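Local coordinates for ParM protein (Staphylococcus aureus, PDB 3JS6) that probably drives plasmid segregation as an actin-like protein of the ParM family that assembles into dynamic filaments, at residues Leu9-Gly14 / Lys90-Leu95; Leu167-Met172 / Gln323-Arg328; Lys268-Leu273 / Phe305-His310; Gly286-Ile291 / His310-Val315. One frame throughout, in Å; residues are numbered along the deposited sequence.

The four contacts run from the first actin-like domain to the outer edge of the second. Contact 1 ties strand 4-11 to helix 90-104 in the N-terminal domain. Contact 2 joins helices 162-169 and 325-342, its centre about 20 Å from that of contact 1, and the two touch where Asp10 packs on Asn326 and Val327. Contacts 3 and 4 share helix 301-311 and His310, with centres about 14 Å apart; their segments interleave in sequence, and both fall between the two segments of contact 2. Contact 1 is complete before the rest begin. Helix 325-342 thus brings the end of the chain back to the first domain, as in the two-domain actin fold.

Contact 1: residues Leu9-Gly14 / Lys90-Leu95; sequences LDFGNG and KSFKDL
In the N-terminal domain of this actin-like fold, the end of strand 4-11 packs against the first turns of helix 90-104 through a T-shaped aromatic pair, Phe11 with Phe92. The ring centroids lie 5.5 Å apart and the planes stand at 68°, with the edge of Phe92 directed at the face of Phe11. The leading atom is Phe92 CE2, which comes within 3.9 Å of Phe11 CB and 4.1 Å of Phe11 CG, so the approach falls on the base of the Phe11 ring. Phe92 gets there because its CG lies anti to the backbone N (chi1 -179°), which carries the ring from the flank of the helix over to the strand. The CA-CB bond of Phe11 is directed toward the helix.

The pair is buried, mostly among apolar side chains. Phe11 also meets Val96 and Ser99 of the same helix and Phe133 of helix 128-137, while Phe92 touches Leu136 and meets the ring of Tyr87 nearly at right angles. At the strand end Phe11 is the centre of an inverse gamma turn, and its carbonyl O accepts a bond from Arg86 NH1. One helical turn on from Phe92, the Leu95 side chain runs past Phe11 in the opposite direction, its CD2 methyl 4.0 Å from Phe11 CD2.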
loop_
_atom_site.group_PDB
_atom_site.type_symbol
_atom_site.label_atom_id
_atom_site.label_comp_id
_atom_site.label_asym_id
_atom_site.label_seq_id
_atom_site.Cartn_x
_atom_site.Cartn_y
_atom_site.Cartn_z
ATOM N N LEU A 9 0.640 -0.792 -8.175
ATOM C CA LEU A 9 0.584 -1.799 -7.110
ATOM C C LEU A 9 1.321 -1.335 -5.882
ATOM O O LEU A 9 2.345 -0.672 -5.987
ATOM C CB LEU A 9 1.218 -3.099 -7.591
ATOM C CG LEU A 9 0.371 -3.934 -8.554
ATOM C CD1 LEU A 9 1.232 -5.036 -9.221
ATOM C CD2 LEU A 9 -0.801 -4.560 -7.754
ATOM N N ASP A 10 0.804 -1.707 -4.717
ATOM C CA ASP A 10 1.421 -1.310 -3.449
ATOM C C ASP A 10 1.402 -2.540 -2.558
ATOM O O ASP A 10 0.342 -2.895 -2.025
ATOM C CB ASP A 10 0.569 -0.206 -2.830
ATOM C CG ASP A 10 1.123 0.302 -1.488
ATOM O OD1 ASP A 10 2.185 -0.174 -1.028
ATOM O OD2 ASP A 10 0.487 1.206 -0.907
ATOM N N PHE A 11 2.546 -3.201 -2.420
ATOM C CA PHE A 11 2.634 -4.402 -1.597
ATOM C C PHE A 11 3.043 -4.000 -0.185
ATOM O O PHE A 11 4.198 -4.117 0.198
ATOM C CB PHE A 11 3.649 -5.377 -2.190
ATOM C CG PHE A 11 3.283 -5.852 -3.570
ATOM C CD1 PHE A 11 3.780 -5.207 -4.704
ATOM C CD2 PHE A 11 2.404 -6.918 -3.732
ATOM C CE1 PHE A 11 3.401 -5.624 -5.992
ATOM C CE2 PHE A 11 2.015 -7.344 -5.020
ATOM C CZ PHE A 11 2.518 -6.689 -6.146
ATOM N N GLY A 12 2.076 -3.526 0.582
ATOM C CA GLY A 12 2.373 -3.056 1.917
ATOM C C GLY A 12 2.263 -4.019 3.073
ATOM O O GLY A 12 2.131 -5.245 2.917
ATOM N N ASN A 13 2.356 -3.410 4.252
ATOM C CA ASN A 13 2.258 -4.074 5.539
ATOM C C ASN A 13 1.504 -5.395 5.454
ATOM O O ASN A 13 2.079 -6.440 5.143
ATOM C CB ASN A 13 1.546 -3.130 6.519
ATOM C CG ASN A 13 0.609 -2.142 5.809
ATOM O OD1 ASN A 13 -0.169 -2.524 4.921
ATOM N ND2 ASN A 13 0.681 -0.868 6.204
ATOM N N GLY A 14 0.210 -5.331 5.735
ATOM C CA GLY A 14 -0.622 -6.513 5.692
ATOM C C GLY A 14 -1.633 -6.514 4.560
ATOM O O GLY A 14 -2.443 -7.431 4.473
ATOM N N LYS A 90 8.880 -17.676 -2.080
ATOM C CA LYS A 90 7.757 -18.168 -2.889
ATOM C C LYS A 90 6.451 -17.440 -2.603
ATOM O O LYS A 90 5.752 -17.026 -3.521
ATOM C CB LYS A 90 7.576 -19.661 -2.630
ATOM C CG LYS A 90 6.240 -20.222 -3.031
ATOM C CD LYS A 90 6.246 -20.700 -4.450
ATOM C CE LYS A 90 5.002 -21.525 -4.708
ATOM N NZ LYS A 90 4.954 -22.693 -3.821
ATOM N N SER A 91 6.130 -17.321 -1.322
ATOM C CA SER A 91 4.946 -16.635 -0.808
ATOM C C SER A 91 4.702 -15.285 -1.503
ATOM O O SER A 91 3.614 -14.984 -2.026
ATOM C CB SER A 91 5.167 -16.361 0.692
ATOM O OG SER A 91 3.964 -16.068 1.337
ATOM N N PHE A 92 5.727 -14.449 -1.463
ATOM C CA PHE A 92 5.631 -13.119 -2.040
ATOM C C PHE A 92 5.612 -13.169 -3.552
ATOM O O PHE A 92 4.854 -12.428 -4.190
ATOM C CB PHE A 92 6.791 -12.239 -1.555
ATOM C CG PHE A 92 6.743 -10.830 -2.092
ATOM C CD1 PHE A 92 7.551 -10.448 -3.157
ATOM C CD2 PHE A 92 5.890 -9.892 -1.532
ATOM C CE1 PHE A 92 7.514 -9.147 -3.653
ATOM C CE2 PHE A 92 5.849 -8.586 -2.025
ATOM C CZ PHE A 92 6.666 -8.219 -3.089
ATOM N N LYS A 93 6.444 -14.021 -4.138
ATOM C CA LYS A 93 6.443 -14.120 -5.590
ATOM C C LYS A 93 5.066 -14.515 -6.106
ATOM O O LYS A 93 4.624 -13.993 -7.123
ATOM C CB LYS A 93 7.502 -15.112 -6.071
ATOM C CG LYS A 93 8.911 -14.569 -5.861
ATOM C CD LYS A 93 9.985 -15.427 -6.506
ATOM C CE LYS A 93 10.314 -16.650 -5.695
ATOM N NZ LYS A 93 11.497 -17.324 -6.296
ATOM N N ASP A 94 4.383 -15.426 -5.408
ATOM C CA ASP A 94 3.052 -15.853 -5.837
ATOM C C ASP A 94 2.052 -14.699 -5.666
ATOM O O ASP A 94 1.174 -14.493 -6.510
ATOM C CB ASP A 94 2.578 -17.075 -5.030
ATOM C CG ASP A 94 3.333 -18.368 -5.398
ATOM O OD1 ASP A 94 3.251 -19.350 -4.629
ATOM O OD2 ASP A 94 3.994 -18.418 -6.460
ATOM N N LEU A 95 2.185 -13.961 -4.567
ATOM C CA LEU A 95 1.334 -12.817 -4.292
ATOM C C LEU A 95 1.453 -11.804 -5.458
ATOM O O LEU A 95 0.455 -11.258 -5.939
ATOM C CB LEU A 95 1.767 -12.135 -3.001
ATOM C CG LEU A 95 1.023 -10.831 -2.633
ATOM C CD1 LEU A 95 -0.441 -11.148 -2.255
ATOM C CD2 LEU A 95 1.730 -10.153 -1.454
#

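Contact 2: residues Leu167-Met172 / Gln323-Arg328; sequences LLDLNM and QFSNVR
Asp169 lays its carboxylate against the guanidinium edge of Arg328 in a bidentate, side-on salt bridge between the last turn of helix 162-169 and the first turn of helix 325-342, probably the two helices that connect the domains of the actin-like fold. Arg328 NE gives a bond of 2.8 Å to Asp169 OD1 with an N-H...O angle of 164°. The second arm, Arg328 NH2 to Asp169 OD2, is also 2.8 Å and slightly more bent. Although OD1 lies in the guanidinium plane, the two flat groups are not coplanar: their planes are 50° apart, and NE meets OD1 from above the carboxylate plane.

Asp169 has CG anti to its own N (chi1 175°), reaching to the neighbouring helix, whereas the Arg328 chain bends at chi3 and folds back over the first turn, one guanidinium face resting near Ser325 N. With Ser325 OG, three bonds hold this buried carboxylate, which would probably favour its charged form. Arg328 NH1 is held by Asp321 O, and Lys332 NZ binds the carbonyls of Leu168, Asp169 and Met172 at the helix end. Ser325 OG lies 2.9 Å from Asp169 OD2, on the same face of the carboxylate as Arg328 NH2.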
loop_
_atom_site.group_PDB
_atom_site.type_symbol
_atom_site.label_atom_id
_atom_site.label_comp_id
_atom_site.label_asym_id
_atom_site.label_seq_id
_atom_site.Cartn_x
_atom_site.Cartn_y
_atom_site.Cartn_z
ATOM N N LEU A 167 3.344 11.432 -1.512
ATOM C CA LEU A 167 3.613 12.826 -1.871
ATOM C C LEU A 167 3.078 13.176 -3.270
ATOM O O LEU A 167 2.502 14.251 -3.486
ATOM C CB LEU A 167 5.121 13.094 -1.819
ATOM C CG LEU A 167 5.650 13.337 -0.413
ATOM C CD1 LEU A 167 7.165 13.371 -0.412
ATOM C CD2 LEU A 167 5.085 14.634 0.106
ATOM N N LEU A 168 3.297 12.268 -4.216
ATOM C CA LEU A 168 2.875 12.454 -5.603
ATOM C C LEU A 168 1.360 12.482 -5.790
ATOM O O LEU A 168 0.853 13.122 -6.718
ATOM C CB LEU A 168 3.487 11.359 -6.477
ATOM C CG LEU A 168 5.008 11.469 -6.647
ATOM C CD1 LEU A 168 5.507 10.257 -7.470
ATOM C CD2 LEU A 168 5.374 12.780 -7.331
ATOM N N ASP A 169 0.642 11.774 -4.922
ATOM C CA ASP A 169 -0.818 11.739 -4.961
ATOM C C ASP A 169 -1.293 13.181 -4.789
ATOM O O ASP A 169 -2.209 13.622 -5.471
ATOM C CB ASP A 169 -1.326 10.854 -3.793
ATOM C CG ASP A 169 -2.863 10.833 -3.635
ATOM O OD1 ASP A 169 -3.618 10.834 -4.639
ATOM O OD2 ASP A 169 -3.322 10.765 -2.467
ATOM N N LEU A 170 -0.639 13.916 -3.893
ATOM C CA LEU A 170 -1.031 15.287 -3.578
ATOM C C LEU A 170 -0.144 16.392 -4.140
ATOM O O LEU A 170 -0.314 17.553 -3.788
ATOM C CB LEU A 170 -1.101 15.456 -2.064
ATOM C CG LEU A 170 -2.016 14.420 -1.388
ATOM C CD1 LEU A 170 -2.005 14.622 0.108
ATOM C CD2 LEU A 170 -3.429 14.556 -1.935
ATOM N N ASN A 171 0.816 16.061 -4.987
ATOM C CA ASN A 171 1.659 17.141 -5.495
ATOM C C ASN A 171 1.973 17.020 -6.972
ATOM O O ASN A 171 2.990 17.543 -7.445
ATOM C CB ASN A 171 2.944 17.213 -4.676
ATOM C CG ASN A 171 2.710 17.787 -3.301
ATOM O OD1 ASN A 171 2.657 19.004 -3.127
ATOM N ND2 ASN A 171 2.543 16.912 -2.316
HETATM N N MSE A 172 1.080 16.344 -7.689
HETATM C CA MSE A 172 1.265 16.141 -9.118
HETATM C C MSE A 172 -0.015 16.022 -9.928
HETATM O O MSE A 172 -0.942 15.274 -9.574
HETATM C CB MSE A 172 2.129 14.893 -9.344
HETATM C CG MSE A 172 2.352 14.529 -10.781
HETATM SE SE MSE A 172 3.566 12.994 -10.923
HETATM C CE MSE A 172 3.687 12.999 -12.843
ATOM N N GLN A 323 -5.785 4.731 2.041
ATOM C CA GLN A 323 -5.252 3.414 1.710
ATOM C C GLN A 323 -4.758 3.366 0.260
ATOM O O GLN A 323 -3.798 2.661 -0.048
ATOM C CB GLN A 323 -6.316 2.328 1.938
ATOM C CG GLN A 323 -7.616 2.590 1.186
ATOM C CD GLN A 323 -8.788 1.736 1.661
ATOM O OE1 GLN A 323 -9.940 1.981 1.276
ATOM N NE2 GLN A 323 -8.502 0.731 2.491
ATOM N N PHE A 324 -5.400 4.119 -0.623
ATOM C CA PHE A 324 -4.988 4.135 -2.027
ATOM C C PHE A 324 -4.028 5.274 -2.459
ATOM O O PHE A 324 -3.672 5.392 -3.648
ATOM C CB PHE A 324 -6.240 4.119 -2.900
ATOM C CG PHE A 324 -7.016 2.818 -2.814
ATOM C CD1 PHE A 324 -8.195 2.732 -2.072
ATOM C CD2 PHE A 324 -6.534 1.679 -3.444
ATOM C CE1 PHE A 324 -8.891 1.509 -1.958
ATOM C CE2 PHE A 324 -7.218 0.447 -3.338
ATOM C CZ PHE A 324 -8.399 0.367 -2.592
ATOM N N SER A 325 -3.606 6.099 -1.507
ATOM C CA SER A 325 -2.700 7.216 -1.807
ATOM C C SER A 325 -1.434 6.806 -2.541
ATOM O O SER A 325 -1.071 7.435 -3.536
ATOM C CB SER A 325 -2.293 7.966 -0.530
ATOM O OG SER A 325 -3.212 8.997 -0.225
ATOM N N ASN A 326 -0.745 5.779 -2.041
ATOM C CA ASN A 326 0.486 5.318 -2.693
ATOM C C ASN A 326 0.201 4.912 -4.140
ATOM O O ASN A 326 0.878 5.363 -5.067
ATOM C CB ASN A 326 1.084 4.111 -1.951
ATOM C CG ASN A 326 1.917 4.513 -0.718
ATOM O OD1 ASN A 326 2.163 3.698 0.174
ATOM N ND2 ASN A 326 2.357 5.751 -0.682
ATOM N N VAL A 327 -0.812 4.064 -4.333
ATOM C CA VAL A 327 -1.146 3.610 -5.673
ATOM C C VAL A 327 -1.519 4.754 -6.622
ATOM O O VAL A 327 -1.136 4.727 -7.787
ATOM C CB VAL A 327 -2.273 2.558 -5.601
ATOM C CG1 VAL A 327 -2.949 2.415 -6.931
ATOM C CG2 VAL A 327 -1.674 1.222 -5.189
ATOM N N ARG A 328 -2.276 5.742 -6.144
ATOM C CA ARG A 328 -2.643 6.864 -7.002
ATOM C C ARG A 328 -1.378 7.617 -7.368
ATOM O O ARG A 328 -1.289 8.164 -8.455
ATOM C CB ARG A 328 -3.628 7.838 -6.315
ATOM C CG ARG A 328 -5.059 7.259 -6.059
ATOM C CD ARG A 328 -6.045 8.337 -5.581
ATOM N NE ARG A 328 -5.675 8.938 -4.303
ATOM C CZ ARG A 328 -6.068 8.548 -3.095
ATOM N NH1 ARG A 328 -6.887 7.524 -2.926
ATOM N NH2 ARG A 328 -5.607 9.190 -2.038
#

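Contact 3: residues Lys268-Leu273 / Phe305-His310; sequences KEQDSL and FDSLSH
Hydrogen bonding carries the meeting of Gln270 and Ser307, where helix 263-284 passes helix 301-311 in the second domain of the actin-like fold. Ser307 OG donates to Gln270 OE1 over 2.5 Å, an unusually short distance that may be partly an error of the model. The C=O...O angle of 108° and a donor lying in the carbonyl plane place the hydroxyl on a lone pair of OE1, well to one side of the C=O direction. Gln270 NE2 is also near, 3.0 Å from Ser307 OG, so the hydroxyl sits beside the whole head of the amide.

Van der Waals contact adds little of its own: Ser307 CB is drawn to 3.1 Å from Gln270 OE1 by the same close approach, and the two segments bury just 77 Å² between them. The Gln270 chain takes an unusual course, with CG placed between the backbone N and the carbonyl carbon (chi1 87°) and a further bend at chi2, which carries the amide across to the other helix.

Apolar packing lies nearby, where Leu308 touches Ile274 and Met278 of helix 263-284, and Leu189 and Phe191 of strand 185-191. Across the two segments themselves, a single hydroxyl-amide bond with little buried area probably orients the amide of the buried Gln270, consistent with a local polar link between the helices.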
loop_
_atom_site.group_PDB
_atom_site.type_symbol
_atom_site.label_atom_id
_atom_site.label_comp_id
_atom_site.label_asym_id
_atom_site.label_seq_id
_atom_site.Cartn_x
_atom_site.Cartn_y
_atom_site.Cartn_z
ATOM N N LYS A 268 -7.607 11.631 25.832
ATOM C CA LYS A 268 -6.424 11.634 26.690
ATOM C C LYS A 268 -5.263 10.894 26.043
ATOM O O LYS A 268 -4.138 11.393 26.002
ATOM C CB LYS A 268 -6.761 11.020 28.052
ATOM C CG LYS A 268 -6.936 12.041 29.193
ATOM C CD LYS A 268 -7.553 13.374 28.744
ATOM C CE LYS A 268 -6.482 14.356 28.238
ATOM N NZ LYS A 268 -7.034 15.691 27.844
ATOM N N GLU A 269 -5.538 9.700 25.536
ATOM C CA GLU A 269 -4.508 8.922 24.876
ATOM C C GLU A 269 -4.023 9.690 23.642
ATOM O O GLU A 269 -2.824 9.877 23.446
ATOM C CB GLU A 269 -5.072 7.568 24.456
ATOM C CG GLU A 269 -4.310 6.362 25.000
ATOM C CD GLU A 269 -4.416 6.218 26.517
ATOM O OE1 GLU A 269 -3.846 7.057 27.248
ATOM O OE2 GLU A 269 -5.077 5.261 26.978
ATOM N N GLN A 270 -4.961 10.148 22.817
ATOM C CA GLN A 270 -4.609 10.877 21.603
ATOM C C GLN A 270 -3.892 12.193 21.919
ATOM O O GLN A 270 -3.049 12.653 21.156
ATOM C CB GLN A 270 -5.860 11.157 20.761
ATOM C CG GLN A 270 -6.585 12.444 21.137
ATOM C CD GLN A 270 -6.835 13.355 19.941
ATOM O OE1 GLN A 270 -6.903 14.582 20.087
ATOM N NE2 GLN A 270 -6.981 12.762 18.758
ATOM N N ASP A 271 -4.229 12.808 23.043
ATOM C CA ASP A 271 -3.587 14.060 23.420
ATOM C C ASP A 271 -2.091 13.862 23.589
ATOM O O ASP A 271 -1.285 14.706 23.178
ATOM C CB ASP A 271 -4.172 14.578 24.727
ATOM C CG ASP A 271 -5.007 15.815 24.530
ATOM O OD1 ASP A 271 -6.000 15.748 23.771
ATOM O OD2 ASP A 271 -4.664 16.855 25.137
ATOM N N SER A 272 -1.730 12.741 24.208
ATOM C CA SER A 272 -0.331 12.412 24.451
ATOM C C SER A 272 0.375 11.941 23.180
ATOM O O SER A 272 1.549 12.230 22.969
ATOM C CB SER A 272 -0.229 11.336 25.532
ATOM O OG SER A 272 -1.145 10.278 25.291
ATOM N N LEU A 273 -0.343 11.202 22.346
ATOM C CA LEU A 273 0.228 10.716 21.101
ATOM C C LEU A 273 0.618 11.926 20.250
ATOM O O LEU A 273 1.749 12.022 19.768
ATOM C CB LEU A 273 -0.797 9.845 20.376
ATOM C CG LEU A 273 -0.375 9.040 19.146
ATOM C CD1 LEU A 273 -1.302 7.849 18.996
ATOM C CD2 LEU A 273 -0.411 9.902 17.898
ATOM N N PHE A 305 -6.279 13.165 12.188
ATOM C CA PHE A 305 -6.216 14.374 11.357
ATOM C C PHE A 305 -6.924 15.593 11.974
ATOM O O PHE A 305 -6.393 16.711 11.969
ATOM C CB PHE A 305 -6.761 14.068 9.948
ATOM C CG PHE A 305 -6.694 15.240 9.013
ATOM C CD1 PHE A 305 -7.864 15.877 8.585
ATOM C CD2 PHE A 305 -5.465 15.756 8.621
ATOM C CE1 PHE A 305 -7.816 17.018 7.790
ATOM C CE2 PHE A 305 -5.398 16.902 7.822
ATOM C CZ PHE A 305 -6.581 17.541 7.407
ATOM N N ASP A 306 -8.109 15.381 12.530
ATOM C CA ASP A 306 -8.835 16.485 13.146
ATOM C C ASP A 306 -8.060 17.188 14.245
ATOM O O ASP A 306 -7.870 18.398 14.198
ATOM C CB ASP A 306 -10.177 16.005 13.691
ATOM C CG ASP A 306 -11.102 15.544 12.595
ATOM O OD1 ASP A 306 -11.152 16.232 11.546
ATOM O OD2 ASP A 306 -11.779 14.507 12.778
ATOM N N SER A 307 -7.595 16.440 15.230
ATOM C CA SER A 307 -6.856 17.058 16.317
ATOM C C SER A 307 -5.571 17.710 15.838
ATOM O O SER A 307 -5.194 18.780 16.322
ATOM C CB SER A 307 -6.564 16.024 17.401
ATOM O OG SER A 307 -7.781 15.560 17.960
ATOM N N LEU A 308 -4.892 17.072 14.888
ATOM C CA LEU A 308 -3.654 17.638 14.358
ATOM C C LEU A 308 -3.912 18.999 13.744
ATOM O O LEU A 308 -3.137 19.940 13.936
ATOM C CB LEU A 308 -3.043 16.701 13.301
ATOM C CG LEU A 308 -2.385 15.464 13.910
ATOM C CD1 LEU A 308 -2.058 14.402 12.850
ATOM C CD2 LEU A 308 -1.147 15.911 14.621
ATOM N N SER A 309 -5.012 19.097 13.006
ATOM C CA SER A 309 -5.381 20.334 12.336
ATOM C C SER A 309 -5.612 21.494 13.296
ATOM O O SER A 309 -5.435 22.649 12.923
ATOM C CB SER A 309 -6.633 20.117 11.488
ATOM O OG SER A 309 -6.326 19.402 10.300
ATOM N N HIS A 310 -6.009 21.189 14.530
ATOM C CA HIS A 310 -6.246 22.226 15.526
ATOM C C HIS A 310 -4.975 22.461 16.317
ATOM O O HIS A 310 -4.838 23.458 17.018
ATOM C CB HIS A 310 -7.386 21.822 16.473
ATOM C CG HIS A 310 -8.710 21.656 15.789
ATOM N ND1 HIS A 310 -9.073 20.496 15.137
ATOM C CD2 HIS A 310 -9.731 22.524 15.605
ATOM C CE1 HIS A 310 -10.259 20.657 14.577
ATOM N NE2 HIS A 310 -10.680 21.880 14.846
#

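Contact 4: residues Gly286-Ile291 / His310-Val315; sequences GNINSI and HYYSDV
A type I beta turn from Asn287 to Ser290, closed by Ser290 N to Asn287 O at 2.8 Å, carries the chain from helix 263-284 toward strand 293-297 and sets Ile288 and Ile291 facing the loop that follows helix 301-311. Both connections belong to the second domain of the actin-like fold, at its periphery. Asn287 O takes a second bond from Ser290 OG (2.7 Å, in the carbonyl plane), so the turn is gripped twice at one oxygen.

Ile288 covers one face of the Tyr312 ring. Its CD1 methyl stands 3.5 Å from the ring centroid and 24° off the normal, a CH-pi contact over the face near CZ. Ile288 CG2 lies on the same side of the plane but beyond the rim, 3.4 Å from Tyr312 CD2. With CG1 beside the backbone N (chi1 -59°) and CG2 anti to it, CG1 carries CD1 over the ring and CG2 falls at its rim.

Farther along, Val315 CG2 lies 4.0 Å from Ile291 O and 4.5 Å from Ile291 CG2, a looser meeting; the backbone of Val315 is also hydrogen-bonded to Ile294. Adhesion across this contact is therefore apolar and dispersive, while the polar bonds serve to shape the turn.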
loop_
_atom_site.group_PDB
_atom_site.type_symbol
_atom_site.label_atom_id
_atom_site.label_comp_id
_atom_site.label_asym_id
_atom_site.label_seq_id
_atom_site.Cartn_x
_atom_site.Cartn_y
_atom_site.Cartn_z
ATOM N N GLY A 286 12.394 20.441 12.618
ATOM C CA GLY A 286 12.618 21.862 12.804
ATOM C C GLY A 286 11.385 22.700 13.076
ATOM O O GLY A 286 10.323 22.185 13.432
ATOM N N ASN A 287 11.543 24.010 12.914
ATOM C CA ASN A 287 10.451 24.941 13.129
ATOM C C ASN A 287 9.328 24.502 12.214
ATOM O O ASN A 287 9.507 24.429 11.003
ATOM C CB ASN A 287 10.898 26.360 12.770
ATOM C CG ASN A 287 9.762 27.366 12.815
ATOM O OD1 ASN A 287 9.911 28.498 12.352
ATOM N ND2 ASN A 287 8.625 26.966 13.377
ATOM N N ILE A 288 8.172 24.213 12.799
ATOM C CA ILE A 288 7.017 23.767 12.035
ATOM C C ILE A 288 6.597 24.769 10.971
ATOM O O ILE A 288 5.733 24.486 10.147
ATOM C CB ILE A 288 5.840 23.470 12.979
ATOM C CG1 ILE A 288 6.281 22.386 13.973
ATOM C CG2 ILE A 288 4.614 23.022 12.183
ATOM C CD1 ILE A 288 5.238 21.993 15.002
ATOM N N ASN A 289 7.232 25.936 10.978
ATOM C CA ASN A 289 6.918 26.969 10.005
ATOM C C ASN A 289 7.794 26.867 8.761
ATOM O O ASN A 289 7.503 27.477 7.733
ATOM C CB ASN A 289 7.047 28.348 10.648
ATOM C CG ASN A 289 5.908 28.641 11.608
ATOM O OD1 ASN A 289 4.739 28.617 11.221
ATOM N ND2 ASN A 289 6.241 28.914 12.865
ATOM N N SER A 290 8.865 26.086 8.858
ATOM C CA SER A 290 9.762 25.877 7.734
ATOM C C SER A 290 9.208 24.724 6.883
ATOM O O SER A 290 9.716 24.417 5.811
ATOM C CB SER A 290 11.163 25.514 8.233
ATOM O OG SER A 290 11.160 24.278 8.932
ATOM N N ILE A 291 8.160 24.081 7.370
ATOM C CA ILE A 291 7.572 22.968 6.641
ATOM C C ILE A 291 6.404 23.454 5.784
ATOM O O ILE A 291 5.522 24.150 6.268
ATOM C CB ILE A 291 7.124 21.894 7.629
ATOM C CG1 ILE A 291 8.335 21.478 8.475
ATOM C CG2 ILE A 291 6.577 20.679 6.884
ATOM C CD1 ILE A 291 7.981 20.694 9.743
ATOM N N HIS A 310 -6.009 21.189 14.530
ATOM C CA HIS A 310 -6.246 22.226 15.526
ATOM C C HIS A 310 -4.975 22.461 16.317
ATOM O O HIS A 310 -4.838 23.458 17.018
ATOM C CB HIS A 310 -7.386 21.822 16.473
ATOM C CG HIS A 310 -8.710 21.656 15.789
ATOM N ND1 HIS A 310 -9.073 20.496 15.137
ATOM C CD2 HIS A 310 -9.731 22.524 15.605
ATOM C CE1 HIS A 310 -10.259 20.657 14.577
ATOM N NE2 HIS A 310 -10.680 21.880 14.846
ATOM N N TYR A 311 -4.039 21.531 16.199
ATOM C CA TYR A 311 -2.774 21.644 16.901
ATOM C C TYR A 311 -1.930 22.700 16.198
ATOM O O TYR A 311 -1.279 23.522 16.845
ATOM C CB TYR A 311 -2.071 20.283 16.916
ATOM C CG TYR A 311 -0.811 20.261 17.739
ATOM C CD1 TYR A 311 0.430 20.440 17.139
ATOM C CD2 TYR A 311 -0.858 20.104 19.130
ATOM C CE1 TYR A 311 1.595 20.471 17.895
ATOM C CE2 TYR A 311 0.305 20.132 19.897
ATOM C CZ TYR A 311 1.527 20.320 19.269
ATOM O OH TYR A 311 2.684 20.381 20.004
ATOM N N TYR A 312 -1.948 22.669 14.869
ATOM C CA TYR A 312 -1.224 23.638 14.043
ATOM C C TYR A 312 -2.050 23.936 12.809
ATOM O O TYR A 312 -2.563 23.030 12.141
ATOM C CB TYR A 312 0.149 23.124 13.607
ATOM C CG TYR A 312 1.274 23.559 14.516
ATOM C CD1 TYR A 312 1.376 23.060 15.812
ATOM C CD2 TYR A 312 2.246 24.464 14.078
ATOM C CE1 TYR A 312 2.419 23.436 16.659
ATOM C CE2 TYR A 312 3.305 24.856 14.923
ATOM C CZ TYR A 312 3.380 24.329 16.214
ATOM O OH TYR A 312 4.420 24.663 17.056
ATOM N N SER A 313 -2.170 25.218 12.505
ATOM C CA SER A 313 -2.956 25.652 11.370
ATOM C C SER A 313 -2.167 25.730 10.069
ATOM O O SER A 313 -0.959 25.984 10.058
ATOM C CB SER A 313 -3.558 27.021 11.679
ATOM O OG SER A 313 -2.530 27.924 12.052
ATOM N N ASP A 314 -2.879 25.497 8.974
ATOM C CA ASP A 314 -2.326 25.578 7.632
ATOM C C ASP A 314 -1.103 24.734 7.319
ATOM O O ASP A 314 -0.217 25.193 6.602
ATOM C CB ASP A 314 -2.003 27.033 7.305
ATOM C CG ASP A 314 -3.149 27.968 7.627
ATOM O OD1 ASP A 314 -4.306 27.641 7.272
ATOM O OD2 ASP A 314 -2.892 29.033 8.232
ATOM N N VAL A 315 -1.025 23.514 7.834
ATOM C CA VAL A 315 0.144 22.700 7.502
ATOM C C VAL A 315 -0.172 21.235 7.264
ATOM O O VAL A 315 0.479 20.578 6.449
ATOM C CB VAL A 315 1.253 22.805 8.572
ATOM C CG1 VAL A 315 0.800 22.149 9.871
ATOM C CG2 VAL A 315 2.511 22.124 8.058
#